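Local coordinates for protein iron transport multicopper oxidase FET3 (Saccharomyces cerevisiae, PDB 1ZPU) that oxidises Fe(2+) to Fe(3+) with four copper ions and reduces O2 to water, so that the permease FTR1 can import the iron with high affinity, at residues N6-W11 with L48-M52; M155-T161 with N326-N332; T246-I252 with T273-N279; R450-D454 with V476-D480. Numbering follows the deposited sequence.

Interaction 1: residues N6-W11 with L48-M52; sequences NWTTGW and LTNGM. With NAG (2-acetamido-2-deoxy-beta-D-glucopyranose), chain B.
Residues 6-11 and 48-52 run side by side in the first cupredoxin domain, their end-to-end directions 20° apart. Residues 6-11 are extended throughout; the second segment is strand only through Thr49. The parallel bridges are Trp7 with Leu48 (CA to CA 5.1 Å) and Thr8 with Thr49 (CA to CA 4.6 Å). Leu48 and Trp7 direct CB to the same face of the sheet, and Leu48 CD2 reaches Thr9 CG2 at 3.8 Å. Thr49 N donates to Trp7 O at 2.8 Å, and Thr49 O accepts from Thr9 N at 3.0 Å. Beyond Thr49 the second segment leaves the strand. Asn50 makes an Asx turn, its OD1 accepting from Met52 N at 3.0 Å, while its ND2 donates to Ile83 O. Gly51 N donates to OG1 of Thr9 (chi1 p) at 2.8 Å, so a side chain continues the ladder where the strand ends. A CB on Gly51 would clash with Thr9 O. Met52 (chi1 m) lies beside Trp11: CG is 3.3 Å from Trp11 NE1, and SD is 4.6 Å from the centroid of the five-membered ring, an oblique Met-aromatic contact. Asn6 ND2 is bonded to C1 of its N-linked NAG at 1.4 Å. Within the sheet, strand 2-14 lies between the antiparallel strand 22-27 and strand 43-49, whose other neighbour is strand 88-94.

Interaction 2: residues M155-T161 with N326-N332; sequences MSVYNPT and NLKNGVN
Two short turns from parts of the chain 165 residues apart meet here at the surface, and each is held by its own side-chain bond. Both are type I beta turns, Ser156 to Asn159 and Leu327 to Gly330. The first follows helix 147-154 in the second cupredoxin domain. The second links strands 316-326 and 332-336, at the edge of a sheet in the third. In the first turn Ser156 OG (chi1 t) accepts from Tyr158 N at 3.1 Å, an ST turn. In the second, Asn329 OD1 (chi1 p) accepts from Val331 N at 3.3 Å, an Asx turn. Gly330 has phi 84°, and a CB there would run into Val157. The nearest backbones are Val157 and Val331, CA to CA 5.1 Å, then Pro160 and Asn332, CA to CA 5.8 Å. Met155 CG packs on Val331 CG2 at 4.1 Å. Pro160 O is 3.6 Å from Asn332 ND2. The contact joins two domains near the type 1 copper site: the side chain of Asn332 is about 8 Å from that of the copper ligand His468. Val157 CG1 touches Asn329 O at 3.3 Å.

Interaction 3: residues T246-I252 with T273-N279; sequences TDKNFAI and TSYMVYN. With NAG (2-acetamido-2-deoxy-beta-D-glucopyranose), chain C.
Phe250 (chi1 m) lays its ring obliquely against that of Tyr278 (chi1 m). CD1 of Phe250 is 3.5 Å from CE1 of Tyr278, the centroids are 5.5 Å apart and the planes are at 64°. Tyr278 OH goes on to bond His208 and Lys243. Next to this pair the strands 250-252 and 273-277 run antiparallel, their axes 134° apart and 4.3 Å at closest approach. Phe250 with Met276 and Ile252 with Ser274 are hydrogen-bonded pairs; Ala251 with Tyr275 between them is non-hydrogen-bonded. Phe250 N donates to Met276 O at 2.9 Å, and Met276 N to Phe250 O at 2.7 Å. Ile252 N donates to Ser274 O at 2.8 Å, and Ser274 N to Ile252 O at 2.7 Å. Ile252 CG1 packs on Met276 CB at 3.9 Å, on the face that also carries Phe250. Past the ladder, Asn249 (chi1 m) stands in for backbone pairing. Its OD1 accepts from Asn279 N at 2.9 Å and weakly from Tyr278 N at 2.6 Å, while its ND2 donates to Asn279 O at 3.0 Å. Asn279 ND2 carries the N-linked NAG, bonded to its C1 at 1.4 Å, and makes a weak hydrogen bond to Thr246 O at 3.4 Å; Asn279 OD1 accepts from Thr281 N. Strand 271-277 also pairs with strand 179-181 in this sheet of the second cupredoxin domain, a plastocyanin-like beta sandwich with a glycan at its surface.

Interaction 4: residues R450-D454 with V476-D480; sequences RFKAD and VLVED. With NAG (2-acetamido-2-deoxy-beta-D-glucopyranose), chain D.
This contact lies between the two sheets of the third cupredoxin domain, a beta sandwich. Strand 450-452 belongs to one sheet and strand 476-479 to the other. Their axes come no closer than 11.9 Å and lie 31° apart in direction, so the contact is made mainly by side chains, with no hydrogen bond between the two segments. Phe451 (chi1 p) and Leu477 (chi1 m) both point inward, with Phe451 CZ 3.9 Å from Leu477 CD1. Leu396 of strand 392-396 touches both. The side chain of Leu477 is about 8 Å from that of His397, a type 3 copper ligand. After the strand, Ala453 centres an inverse gamma turn, with a weak bond from Asp454 N to Lys452 O at 2.9 Å. The nearest backbone approach is Ala453 to Glu479, CA to CA 6.3 Å. Glu479 is buried, and its carboxylate is held by His399 NE2 at OE1 and by Asn455 N at OE2. OE1 sits at the edge of the Phe451 ring, 4.1 Å from CE1. On the outside, Asp454 OD1 takes a weak bond from NAG O3 at 3.3 Å. Ala453 CB packs on Glu479 CG at 3.6 Å.

How the interactions relate
From the N terminus, interaction 1 comes first. It closes the loop from strand 2-14 to strand 43-49 within the first cupredoxin domain. Interaction 2 opens at 155-161 in the second domain and closes at 326-332, the turn at the edge of one sheet of the third. Interaction 3 is nested inside that long loop and joins neighbouring strands within one sheet of the second domain. Interaction 4 follows, closing the loop from 450-454 to 476-480 across the third domain's sandwich. None of the contacts cross along the chain, and none touch. Interactions 3 and 4 lie on opposite sides of the chain's centre, their own centres about 46 Å apart. Interaction 2 alone joins two domains.

Interaction 1: residues N6-W11 with L48-M52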
# COMPACT_ATOMS: atom_id res chain seq x y z
N ASN A 6 0.61 22.01 8.63
CA ASN A 6 0.86 22.71 7.40
C ASN A 6 2.14 22.22 6.73
O ASN A 6 3.24 22.57 7.14
CB ASN A 6 0.88 24.22 7.60
CG ASN A 6 1.24 24.94 6.32
OD1 ASN A 6 0.88 24.50 5.21
ND2 ASN A 6 2.01 26.00 6.45
N TRP A 7 1.97 21.41 5.69
CA TRP A 7 3.10 20.80 5.00
C TRP A 7 3.22 21.21 3.55
O TRP A 7 2.25 21.17 2.80
CB TRP A 7 3.00 19.29 5.02
CG TRP A 7 3.02 18.68 6.35
CD1 TRP A 7 3.50 19.21 7.49
CD2 TRP A 7 2.58 17.36 6.66
NE1 TRP A 7 3.36 18.32 8.52
CE2 TRP A 7 2.79 17.18 8.03
CE3 TRP A 7 2.01 16.32 5.92
CZ2 TRP A 7 2.46 15.98 8.69
CZ3 TRP A 7 1.68 15.13 6.56
CH2 TRP A 7 1.91 14.98 7.93
N THR A 8 4.44 21.55 3.16
CA THR A 8 4.76 21.95 1.79
C THR A 8 5.84 21.04 1.20
O THR A 8 6.92 20.88 1.77
CB THR A 8 5.24 23.41 1.73
OG1 THR A 8 4.23 24.26 2.28
CG2 THR A 8 5.54 23.80 0.31
N THR A 9 5.51 20.45 0.05
CA THR A 9 6.44 19.61 -0.68
C THR A 9 7.57 20.43 -1.27
O THR A 9 7.39 21.60 -1.62
CB THR A 9 5.78 18.87 -1.85
OG1 THR A 9 5.17 19.82 -2.72
CG2 THR A 9 4.73 17.88 -1.37
N GLY A 10 8.73 19.80 -1.38
CA GLY A 10 9.90 20.43 -1.99
C GLY A 10 10.96 19.42 -2.33
O GLY A 10 10.83 18.24 -2.04
N TRP A 11 12.03 19.89 -2.96
CA TRP A 11 13.17 19.06 -3.31
C TRP A 11 14.43 19.56 -2.63
O TRP A 11 14.72 20.75 -2.65
CB TRP A 11 13.39 19.04 -4.82
CG TRP A 11 12.37 18.27 -5.60
CD1 TRP A 11 11.31 18.79 -6.29
CD2 TRP A 11 12.30 16.85 -5.76
NE1 TRP A 11 10.59 17.79 -6.87
CE2 TRP A 11 11.17 16.58 -6.57
CE3 TRP A 11 13.08 15.78 -5.30
CZ2 TRP A 11 10.79 15.27 -6.93
CZ3 TRP A 11 12.71 14.47 -5.67
CH2 TRP A 11 11.57 14.24 -6.48
N LEU A 48 -1.93 20.35 2.72
CA LEU A 48 -0.82 19.99 1.85
C LEU A 48 -0.69 21.02 0.74
O LEU A 48 -1.66 21.32 0.03
CB LEU A 48 -0.99 18.59 1.25
CG LEU A 48 0.24 17.70 1.02
CD1 LEU A 48 -0.13 16.60 0.05
CD2 LEU A 48 1.46 18.43 0.52
N THR A 49 0.51 21.57 0.60
CA THR A 49 0.78 22.52 -0.47
C THR A 49 1.82 21.95 -1.41
O THR A 49 2.90 21.58 -1.01
CB THR A 49 1.28 23.86 0.08
OG1 THR A 49 0.35 24.36 1.04
CG2 THR A 49 1.44 24.88 -1.05
N ASN A 50 1.47 21.91 -2.69
CA ASN A 50 2.40 21.51 -3.72
C ASN A 50 3.39 22.62 -4.03
O ASN A 50 3.05 23.60 -4.69
CB ASN A 50 1.64 21.12 -4.99
CG ASN A 50 2.53 20.47 -6.02
OD1 ASN A 50 3.75 20.41 -5.86
ND2 ASN A 50 1.93 19.95 -7.09
N GLY A 51 4.61 22.48 -3.52
CA GLY A 51 5.67 23.45 -3.77
C GLY A 51 6.69 22.97 -4.78
O GLY A 51 7.74 23.57 -4.95
N MET A 52 6.37 21.86 -5.45
CA MET A 52 7.22 21.30 -6.50
C MET A 52 6.92 22.00 -7.81
O MET A 52 5.78 22.38 -8.06
CB MET A 52 7.01 19.79 -6.64
CG MET A 52 7.77 18.99 -5.64
SD MET A 52 7.03 17.36 -5.35
CE MET A 52 5.28 17.75 -5.40
C1 NAG B . 1.34 27.25 6.21
C2 NAG B . 0.03 27.99 5.88
C3 NAG B . 0.17 29.23 4.95
C4 NAG B . 1.54 29.92 5.03
C5 NAG B . 2.62 28.85 5.16
C6 NAG B . 4.05 29.40 5.17
C7 NAG B . -2.26 27.22 5.38
C8 NAG B . -3.03 26.95 4.11
N2 NAG B . -0.93 27.06 5.31
O3 NAG B . -0.85 30.17 5.24
O4 NAG B . 1.78 30.70 3.88
O5 NAG B . 2.34 28.21 6.38
O6 NAG B . 4.88 28.44 4.55
O7 NAG B . -2.84 27.57 6.41

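Interaction 2: residues M155-T161 with N326-N332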
# COMPACT_ATOMS: atom_id res chain seq x y z
N MET A 155 8.99 2.39 -18.72
CA MET A 155 7.86 2.33 -19.63
C MET A 155 8.39 2.72 -21.01
O MET A 155 8.21 3.86 -21.45
CB MET A 155 6.77 3.29 -19.16
CG MET A 155 5.39 2.67 -19.16
SD MET A 155 5.06 1.75 -17.64
CE MET A 155 4.85 3.14 -16.55
N SER A 156 9.04 1.78 -21.67
CA SER A 156 9.85 2.08 -22.84
C SER A 156 9.84 0.90 -23.80
O SER A 156 9.68 -0.24 -23.36
CB SER A 156 11.29 2.36 -22.39
OG SER A 156 12.15 2.54 -23.50
N VAL A 157 10.01 1.18 -25.09
CA VAL A 157 10.16 0.13 -26.09
C VAL A 157 11.47 -0.64 -25.92
O VAL A 157 11.60 -1.75 -26.43
CB VAL A 157 10.11 0.67 -27.53
CG1 VAL A 157 8.68 0.89 -27.96
CG2 VAL A 157 10.92 1.95 -27.66
N TYR A 158 12.43 -0.06 -25.22
CA TYR A 158 13.68 -0.77 -24.97
C TYR A 158 13.60 -1.59 -23.67
O TYR A 158 14.62 -2.06 -23.15
CB TYR A 158 14.86 0.18 -24.99
CG TYR A 158 14.80 1.15 -26.15
CD1 TYR A 158 14.46 2.49 -25.94
CD2 TYR A 158 15.03 0.72 -27.45
CE1 TYR A 158 14.38 3.38 -27.01
CE2 TYR A 158 14.95 1.60 -28.51
CZ TYR A 158 14.62 2.93 -28.28
OH TYR A 158 14.54 3.83 -29.33
N ASN A 159 12.38 -1.75 -23.17
CA ASN A 159 12.10 -2.61 -22.03
C ASN A 159 10.87 -3.47 -22.28
O ASN A 159 9.86 -3.30 -21.60
CB ASN A 159 11.87 -1.78 -20.78
CG ASN A 159 11.89 -2.63 -19.52
OD1 ASN A 159 12.66 -3.59 -19.43
ND2 ASN A 159 11.06 -2.29 -18.55
N PRO A 160 10.95 -4.40 -23.25
CA PRO A 160 9.79 -5.20 -23.65
C PRO A 160 9.36 -6.23 -22.59
O PRO A 160 8.21 -6.67 -22.59
CB PRO A 160 10.28 -5.92 -24.90
CG PRO A 160 11.58 -5.28 -25.26
CD PRO A 160 12.15 -4.78 -24.02
N THR A 161 10.28 -6.60 -21.70
CA THR A 161 10.03 -7.59 -20.66
C THR A 161 9.19 -7.01 -19.55
O THR A 161 8.61 -7.74 -18.76
CB THR A 161 11.36 -8.07 -20.07
OG1 THR A 161 12.09 -8.75 -21.09
CG2 THR A 161 11.16 -9.04 -18.90
N ASN A 326 2.53 -6.73 -23.76
CA ASN A 326 2.88 -5.59 -24.62
C ASN A 326 1.71 -5.08 -25.46
O ASN A 326 0.92 -5.86 -25.99
CB ASN A 326 4.06 -5.96 -25.53
CG ASN A 326 5.35 -6.14 -24.76
OD1 ASN A 326 5.84 -5.21 -24.11
ND2 ASN A 326 5.92 -7.34 -24.81
N LEU A 327 1.60 -3.76 -25.57
CA LEU A 327 0.58 -3.14 -26.42
C LEU A 327 1.16 -2.55 -27.73
O LEU A 327 2.38 -2.62 -27.98
CB LEU A 327 -0.22 -2.09 -25.64
CG LEU A 327 -1.14 -2.50 -24.47
CD1 LEU A 327 -1.86 -1.29 -23.94
CD2 LEU A 327 -2.16 -3.54 -24.88
N LYS A 328 0.28 -1.97 -28.55
CA LYS A 328 0.62 -1.41 -29.87
C LYS A 328 1.80 -0.43 -29.85
O LYS A 328 2.57 -0.35 -30.82
CB LYS A 328 -0.60 -0.68 -30.42
CG LYS A 328 -0.96 -1.05 -31.82
CD LYS A 328 -1.85 0.01 -32.43
CE LYS A 328 -2.55 -0.53 -33.66
NZ LYS A 328 -3.38 0.53 -34.25
N ASN A 329 1.95 0.32 -28.76
CA ASN A 329 3.05 1.26 -28.66
C ASN A 329 4.37 0.61 -28.23
O ASN A 329 5.38 1.30 -28.05
CB ASN A 329 2.69 2.48 -27.79
CG ASN A 329 2.56 2.15 -26.32
OD1 ASN A 329 2.58 0.98 -25.91
ND2 ASN A 329 2.44 3.18 -25.50
N GLY A 330 4.35 -0.71 -28.07
CA GLY A 330 5.55 -1.49 -27.80
C GLY A 330 5.97 -1.57 -26.34
O GLY A 330 6.90 -2.30 -26.00
N VAL A 331 5.29 -0.82 -25.47
CA VAL A 331 5.63 -0.85 -24.05
C VAL A 331 4.83 -1.92 -23.31
O VAL A 331 3.76 -2.34 -23.77
CB VAL A 331 5.54 0.56 -23.35
CG1 VAL A 331 5.67 1.69 -24.36
CG2 VAL A 331 4.27 0.71 -22.53
N ASN A 332 5.35 -2.34 -22.17
CA ASN A 332 4.76 -3.42 -21.39
C ASN A 332 3.84 -2.92 -20.27
O ASN A 332 4.28 -2.21 -19.36
CB ASN A 332 5.86 -4.31 -20.84
CG ASN A 332 5.33 -5.58 -20.23
OD1 ASN A 332 5.26 -5.71 -19.00
ND2 ASN A 332 4.96 -6.53 -21.08

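Interaction 3: residues T246-I252 with T273-N279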
# COMPACT_ATOMS: atom_id res chain seq x y z
N THR A 246 23.71 -7.21 29.53
CA THR A 246 24.15 -6.02 28.81
C THR A 246 25.54 -6.30 28.22
O THR A 246 26.29 -5.38 27.92
CB THR A 246 24.11 -4.79 29.76
OG1 THR A 246 22.75 -4.53 30.10
CG2 THR A 246 24.68 -3.53 29.09
N ASP A 247 25.86 -7.57 28.02
CA ASP A 247 27.21 -7.94 27.62
C ASP A 247 27.44 -7.94 26.10
O ASP A 247 28.53 -7.59 25.65
CB ASP A 247 27.65 -9.25 28.29
CG ASP A 247 27.19 -10.49 27.54
OD1 ASP A 247 25.98 -10.60 27.22
OD2 ASP A 247 28.05 -11.35 27.27
N LYS A 248 26.42 -8.31 25.33
CA LYS A 248 26.57 -8.49 23.88
C LYS A 248 25.60 -7.63 23.06
O LYS A 248 24.52 -7.31 23.52
CB LYS A 248 26.37 -9.96 23.52
CG LYS A 248 26.83 -10.31 22.13
CD LYS A 248 26.07 -11.50 21.59
CE LYS A 248 26.63 -11.95 20.24
NZ LYS A 248 27.92 -12.68 20.45
N ASN A 249 26.00 -7.28 21.85
CA ASN A 249 25.08 -6.64 20.90
C ASN A 249 24.61 -7.59 19.80
O ASN A 249 25.29 -8.54 19.43
CB ASN A 249 25.67 -5.36 20.28
CG ASN A 249 25.99 -4.29 21.31
OD1 ASN A 249 25.18 -3.99 22.18
ND2 ASN A 249 27.18 -3.72 21.21
N PHE A 250 23.43 -7.31 19.27
CA PHE A 250 22.77 -8.22 18.34
C PHE A 250 22.40 -7.55 17.02
O PHE A 250 22.12 -6.36 16.98
CB PHE A 250 21.53 -8.79 18.99
CG PHE A 250 21.80 -9.60 20.20
CD1 PHE A 250 21.92 -9.01 21.45
CD2 PHE A 250 21.93 -10.99 20.10
CE1 PHE A 250 22.16 -9.77 22.57
CE2 PHE A 250 22.17 -11.75 21.22
CZ PHE A 250 22.28 -11.13 22.46
N ALA A 251 22.40 -8.34 15.96
CA ALA A 251 22.14 -7.82 14.63
C ALA A 251 20.65 -7.74 14.33
O ALA A 251 19.92 -8.72 14.55
CB ALA A 251 22.83 -8.69 13.61
N ILE A 252 20.19 -6.58 13.87
CA ILE A 252 18.85 -6.41 13.30
C ILE A 252 19.03 -6.57 11.80
O ILE A 252 19.78 -5.83 11.17
CB ILE A 252 18.27 -5.00 13.60
CG1 ILE A 252 18.15 -4.75 15.10
CG2 ILE A 252 16.90 -4.82 12.92
CD1 ILE A 252 17.97 -3.29 15.43
N THR A 273 22.67 -5.11 7.60
CA THR A 273 22.76 -5.29 9.06
C THR A 273 22.61 -3.97 9.79
O THR A 273 23.29 -2.99 9.48
CB THR A 273 24.13 -5.91 9.51
OG1 THR A 273 24.43 -7.10 8.77
CG2 THR A 273 24.13 -6.20 10.99
N SER A 274 21.72 -3.96 10.78
CA SER A 274 21.63 -2.88 11.75
C SER A 274 21.90 -3.41 13.16
O SER A 274 22.14 -4.61 13.34
CB SER A 274 20.27 -2.20 11.69
OG SER A 274 20.28 -1.15 10.75
N TYR A 275 21.87 -2.54 14.16
CA TYR A 275 22.39 -2.91 15.46
C TYR A 275 21.43 -2.74 16.62
O TYR A 275 21.02 -1.63 16.95
CB TYR A 275 23.67 -2.12 15.77
CG TYR A 275 24.54 -1.93 14.57
CD1 TYR A 275 24.77 -0.65 14.07
CD2 TYR A 275 25.12 -3.02 13.93
CE1 TYR A 275 25.56 -0.46 12.96
CE2 TYR A 275 25.92 -2.84 12.82
CZ TYR A 275 26.13 -1.55 12.34
OH TYR A 275 26.92 -1.35 11.23
N MET A 276 21.10 -3.85 17.25
CA MET A 276 20.47 -3.83 18.56
C MET A 276 21.57 -3.76 19.63
O MET A 276 22.30 -4.73 19.87
CB MET A 276 19.57 -5.05 18.75
CG MET A 276 18.72 -4.98 19.98
SD MET A 276 17.63 -6.40 20.02
CE MET A 276 17.03 -6.36 21.70
N VAL A 277 21.69 -2.58 20.24
CA VAL A 277 22.80 -2.26 21.13
C VAL A 277 22.41 -2.31 22.61
O VAL A 277 21.68 -1.45 23.10
CB VAL A 277 23.41 -0.87 20.79
CG1 VAL A 277 24.60 -0.60 21.66
CG2 VAL A 277 23.81 -0.79 19.33
N TYR A 278 22.91 -3.31 23.32
CA TYR A 278 22.74 -3.40 24.75
C TYR A 278 23.89 -2.67 25.42
O TYR A 278 23.72 -2.10 26.48
CB TYR A 278 22.74 -4.86 25.23
CG TYR A 278 21.48 -5.66 24.98
CD1 TYR A 278 21.12 -6.06 23.69
CD2 TYR A 278 20.68 -6.07 26.04
CE1 TYR A 278 19.99 -6.82 23.47
CE2 TYR A 278 19.54 -6.84 25.83
CZ TYR A 278 19.20 -7.21 24.54
OH TYR A 278 18.08 -7.96 24.33
N ASN A 279 25.05 -2.70 24.78
CA ASN A 279 26.27 -2.13 25.33
C ASN A 279 26.92 -1.18 24.33
O ASN A 279 27.39 -1.60 23.26
CB ASN A 279 27.23 -3.24 25.75
CG ASN A 279 28.43 -2.72 26.50
OD1 ASN A 279 28.76 -1.54 26.43
ND2 ASN A 279 29.08 -3.62 27.24
C1 NAG C . 30.48 -3.36 27.47
C2 NAG C . 30.61 -3.44 28.99
C3 NAG C . 32.08 -3.33 29.39
C4 NAG C . 32.86 -4.45 28.70
C5 NAG C . 32.63 -4.32 27.20
C6 NAG C . 33.31 -5.42 26.40
C7 NAG C . 28.86 -2.71 30.49
C8 NAG C . 28.92 -1.99 31.81
N2 NAG C . 29.84 -2.40 29.64
O3 NAG C . 32.19 -3.40 30.80
O4 NAG C . 34.23 -4.34 28.99
O5 NAG C . 31.26 -4.39 26.90
O6 NAG C . 33.34 -4.97 25.07
O7 NAG C . 27.94 -3.52 30.25

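Interaction 4: residues R450-D454 with V476-D480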
# COMPACT_ATOMS: atom_id res chain seq x y z
N ARG A 450 -12.75 -11.73 0.93
CA ARG A 450 -14.14 -11.34 1.10
C ARG A 450 -14.29 -10.18 2.07
O ARG A 450 -13.56 -10.09 3.06
CB ARG A 450 -14.99 -12.52 1.58
CG ARG A 450 -15.32 -13.50 0.49
CD ARG A 450 -16.34 -14.48 0.99
NE ARG A 450 -16.16 -15.75 0.31
CZ ARG A 450 -16.74 -16.89 0.68
NH1 ARG A 450 -17.56 -16.92 1.72
NH2 ARG A 450 -16.49 -17.99 -0.00
N PHE A 451 -15.24 -9.30 1.78
CA PHE A 451 -15.58 -8.17 2.64
C PHE A 451 -17.01 -7.73 2.40
O PHE A 451 -17.58 -8.00 1.35
CB PHE A 451 -14.60 -7.00 2.43
CG PHE A 451 -14.72 -6.32 1.09
CD1 PHE A 451 -15.44 -5.13 0.97
CD2 PHE A 451 -14.11 -6.85 -0.04
CE1 PHE A 451 -15.54 -4.50 -0.26
CE2 PHE A 451 -14.21 -6.22 -1.26
CZ PHE A 451 -14.93 -5.05 -1.38
N LYS A 452 -17.59 -7.04 3.39
CA LYS A 452 -18.94 -6.50 3.29
C LYS A 452 -18.90 -5.07 2.74
O LYS A 452 -18.11 -4.26 3.20
CB LYS A 452 -19.60 -6.50 4.67
CG LYS A 452 -21.11 -6.36 4.64
CD LYS A 452 -21.64 -6.11 6.04
CE LYS A 452 -23.14 -6.13 6.05
NZ LYS A 452 -23.63 -5.94 7.43
N ALA A 453 -19.75 -4.77 1.77
CA ALA A 453 -19.84 -3.40 1.28
C ALA A 453 -20.67 -2.55 2.25
O ALA A 453 -21.85 -2.28 2.02
CB ALA A 453 -20.42 -3.37 -0.12
N ASP A 454 -20.04 -2.15 3.34
CA ASP A 454 -20.70 -1.38 4.37
C ASP A 454 -20.04 -0.01 4.53
O ASP A 454 -20.20 0.66 5.55
CB ASP A 454 -20.70 -2.15 5.70
CG ASP A 454 -19.29 -2.51 6.19
OD1 ASP A 454 -19.19 -2.96 7.35
OD2 ASP A 454 -18.30 -2.37 5.45
N VAL A 476 -11.34 -0.12 -9.95
CA VAL A 476 -12.06 0.81 -9.10
C VAL A 476 -13.38 0.23 -8.60
O VAL A 476 -14.21 -0.25 -9.38
CB VAL A 476 -12.31 2.15 -9.83
CG1 VAL A 476 -13.08 3.12 -8.94
CG2 VAL A 476 -11.01 2.76 -10.29
N LEU A 477 -13.58 0.28 -7.28
CA LEU A 477 -14.81 -0.17 -6.65
C LEU A 477 -15.67 1.01 -6.20
O LEU A 477 -15.22 1.83 -5.42
CB LEU A 477 -14.49 -1.06 -5.45
CG LEU A 477 -13.74 -2.36 -5.73
CD1 LEU A 477 -13.58 -3.13 -4.45
CD2 LEU A 477 -14.45 -3.24 -6.76
N VAL A 478 -16.89 1.09 -6.70
CA VAL A 478 -17.82 2.12 -6.26
C VAL A 478 -18.86 1.45 -5.37
O VAL A 478 -19.72 0.70 -5.84
CB VAL A 478 -18.49 2.83 -7.47
CG1 VAL A 478 -19.48 3.88 -7.00
CG2 VAL A 478 -17.44 3.47 -8.34
N GLU A 479 -18.76 1.73 -4.07
CA GLU A 479 -19.65 1.16 -3.06
C GLU A 479 -20.91 2.00 -2.91
O GLU A 479 -20.83 3.20 -2.67
CB GLU A 479 -18.90 1.12 -1.75
CG GLU A 479 -19.21 -0.06 -0.88
CD GLU A 479 -18.02 -0.45 -0.03
OE1 GLU A 479 -16.92 -0.65 -0.62
OE2 GLU A 479 -18.16 -0.56 1.21
N ASP A 480 -22.08 1.35 -2.99
CA ASP A 480 -23.37 2.02 -3.20
C ASP A 480 -23.29 3.54 -3.39
O ASP A 480 -23.34 4.30 -2.42
CB ASP A 480 -24.45 1.62 -2.17
CG ASP A 480 -24.14 2.12 -0.77
OD1 ASP A 480 -22.95 2.31 -0.45
OD2 ASP A 480 -25.10 2.32 0.00
C1 NAG D . -18.94 2.80 8.22
C2 NAG D . -18.47 1.43 8.70
C3 NAG D . -19.64 0.52 9.07
C4 NAG D . -20.62 1.23 10.01
C5 NAG D . -20.94 2.63 9.47
C6 NAG D . -21.84 3.42 10.42
C7 NAG D . -16.30 0.58 8.00
C8 NAG D . -15.47 0.07 6.86
N2 NAG D . -17.60 0.78 7.74
O3 NAG D . -19.12 -0.63 9.70
O4 NAG D . -21.78 0.44 10.26
O5 NAG D . -19.75 3.37 9.24
O6 NAG D . -21.16 3.62 11.64
O7 NAG D . -15.77 0.78 9.10